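Local coordinates for putative branched-chain amino acid transport system substrate-binding protein (Rhodopseudomonas palustris, PDB 3TX6), which probably serves as the periplasmic solute-binding component of an ABC transporter for aromatic acids, here holding 3-(4-hydroxy-phenyl)pyruvic acid, at residues E252-D255 against D256-T260. Sequence-based numbering, arbitrary orientation.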
ATOM      1  N   GLU A 252      -2.859   1.784 -19.157  1.00 22.69           N
ATOM      2  CA  GLU A 252      -3.322   1.620 -20.530  1.00 22.43           C
ATOM      3  C   GLU A 252      -4.860   1.643 -20.627  1.00 21.18           C
ATOM      4  O   GLU A 252      -5.423   2.135 -21.618  1.00 25.93           O
ATOM      5  CB  GLU A 252      -2.787   0.301 -21.127  1.00 21.61           C
ATOM      6  CG  GLU A 252      -1.265   0.204 -21.245  1.00 27.33           C
ATOM      7  CD  GLU A 252      -0.551  -0.316 -20.012  1.00 24.11           C
ATOM      8  OE1 GLU A 252      -1.143  -0.478 -18.923  1.00 26.59           O
ATOM      9  OE2 GLU A 252       0.653  -0.535 -20.129  1.00 29.58           O
ATOM     10  N   GLY A 253      -5.527   1.096 -19.615  1.00 23.58           N
ATOM     11  CA  GLY A 253      -6.982   0.982 -19.588  1.00 23.96           C
ATOM     12  C   GLY A 253      -7.668   2.274 -19.138  1.00 22.11           C
ATOM     13  O   GLY A 253      -8.887   2.385 -19.213  1.00 26.77           O
ATOM     14  N   GLN A 254      -6.883   3.243 -18.643  1.00 22.36           N
ATOM     15  CA  GLN A 254      -7.436   4.506 -18.182  1.00 23.62           C
ATOM     16  C   GLN A 254      -7.678   5.430 -19.374  1.00 25.93           C
ATOM     17  O   GLN A 254      -6.997   5.353 -20.406  1.00 27.84           O
ATOM     18  CB  GLN A 254      -6.505   5.180 -17.157  1.00 24.88           C
ATOM     19  CG  GLN A 254      -6.274   4.356 -15.889  1.00 25.15           C
ATOM     20  CD  GLN A 254      -5.166   4.925 -15.021  1.00 22.18           C
ATOM     21  OE1 GLN A 254      -4.948   6.136 -15.014  1.00 21.32           O
ATOM     22  NE2 GLN A 254      -4.406   4.057 -14.350  1.00 23.24           N
ATOM     23  N   ASP A 255      -8.627   6.353 -19.211  1.00 33.04           N
ATOM     24  CA  ASP A 255      -8.809   7.431 -20.190  1.00 31.70           C
ATOM     25  C   ASP A 255      -7.664   8.431 -20.038  1.00 24.10           C
ATOM     26  O   ASP A 255      -7.088   8.532 -18.957  1.00 27.72           O
ATOM     27  CB  ASP A 255     -10.140   8.114 -19.955  1.00 33.84           C
ATOM     28  CG  ASP A 255     -11.323   7.198 -20.220  1.00 48.89           C
ATOM     29  OD1 ASP A 255     -11.269   6.421 -21.197  1.00 57.10           O
ATOM     30  OD2 ASP A 255     -12.301   7.244 -19.448  1.00 59.61           O
ATOM     31  N   ASP A 256      -7.322   9.137 -21.113  1.00 28.49           N
ATOM     32  CA  ASP A 256      -6.275  10.172 -21.042  1.00 27.13           C
ATOM     33  C   ASP A 256      -6.657  11.254 -20.048  1.00 24.20           C
ATOM     34  O   ASP A 256      -5.798  11.961 -19.505  1.00 26.25           O
ATOM     35  CB  ASP A 256      -6.035  10.839 -22.413  1.00 31.84           C
ATOM     36  CG  ASP A 256      -5.164  10.008 -23.319  1.00 32.71           C
ATOM     37  OD1 ASP A 256      -4.524   9.038 -22.834  1.00 37.85           O
ATOM     38  OD2 ASP A 256      -5.121  10.324 -24.525  1.00 46.84           O
ATOM     39  N   SER A 257      -7.939  11.384 -19.783  1.00 24.88           N
ATOM     40  CA  SER A 257      -8.364  12.413 -18.861  1.00 21.92           C
ATOM     41  C   SER A 257      -8.021  12.050 -17.410  1.00 22.20           C
ATOM     42  O   SER A 257      -8.135  12.899 -16.538  1.00 26.51           O
ATOM     43  CB  SER A 257      -9.867  12.617 -18.991  1.00 23.80           C
ATOM     44  OG  SER A 257     -10.537  11.401 -18.716  1.00 27.44           O
ATOM     45  N   ALA A 258      -7.673  10.798 -17.128  1.00 20.76           N
ATOM     46  CA  ALA A 258      -7.322  10.410 -15.746  1.00 18.02           C
ATOM     47  C   ALA A 258      -5.963  10.969 -15.357  1.00 19.10           C
ATOM     48  O   ALA A 258      -4.960  10.714 -16.029  1.00 20.47           O
ATOM     49  CB  ALA A 258      -7.315   8.898 -15.598  1.00 20.44           C
ATOM     50  N   LEU A 259      -5.956  11.733 -14.258  1.00 17.79           N
ATOM     51  CA  LEU A 259      -4.740  12.361 -13.717  1.00 18.55           C
ATOM     52  C   LEU A 259      -3.698  11.307 -13.333  1.00 17.68           C
ATOM     53  O   LEU A 259      -2.514  11.580 -13.308  1.00 18.35           O
ATOM     54  CB  LEU A 259      -5.067  13.228 -12.499  1.00 17.22           C
ATOM     55  CG  LEU A 259      -5.693  14.584 -12.842  1.00 15.24           C
ATOM     56  CD1 LEU A 259      -6.272  15.239 -11.606  1.00 18.51           C
ATOM     57  CD2 LEU A 259      -4.641  15.476 -13.497  1.00 21.53           C
ATOM     58  N   THR A 260      -4.158  10.105 -13.010  1.00 16.21           N
ATOM     59  CA  THR A 260      -3.257   9.009 -12.631  1.00 17.38           C
ATOM     60  C   THR A 260      -2.512   8.389 -13.836  1.00 17.39           C
ATOM     61  O   THR A 260      -1.494   7.706 -13.664  1.00 17.24           O
ATOM     62  CB  THR A 260      -4.049   7.891 -11.893  1.00 16.30           C
ATOM     63  OG1 THR A 260      -5.140   7.456 -12.695  1.00 17.20           O
ATOM     64  CG2 THR A 260      -4.553   8.365 -10.524  1.00 16.97           C
TER
HETATM   65  O   HOH W   1      -1.824   4.969 -13.008  1.00 19.45           O
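T260 OG1 donates its proton to Q254 OE1 over 2.7 Å, meeting the amide oxygen from above its carbonyl plane, 49° out of it. The two side chains cross at about a right angle. Beyond CG the glutamine runs extended (chi2 170°), which carries its amide across the loop to the threonine. A water grips the other end of that amide: it accepts from Q254 NE2 at 3.0 Å and donates to T260 O at 2.8 Å. NE2 also makes a weak hydrogen bond to P247 O. A258 CB packs 3.7 Å from Q254 OE1, beside the hydroxyl bond. A type I beta turn from D255 to A258 reverses the chain, closed by A258 N to D255 O at 3.0 Å, while S257 OG lies against D255 CB. The turn belongs to the surface loop joining strand 242-245 to helix 261-275 of the periplasmic binding protein fold, with the T260 side chain about 14 Å from the bound ligand. Replacing Q254 by alanine removes both ends of the amide, and is likely to leave the hydroxyl of buried T260 without its acceptor and the water without its amide donor. Farther out, K261 NZ hydrogen-bonds Q254 O and forms a salt bridge with D256 OD1.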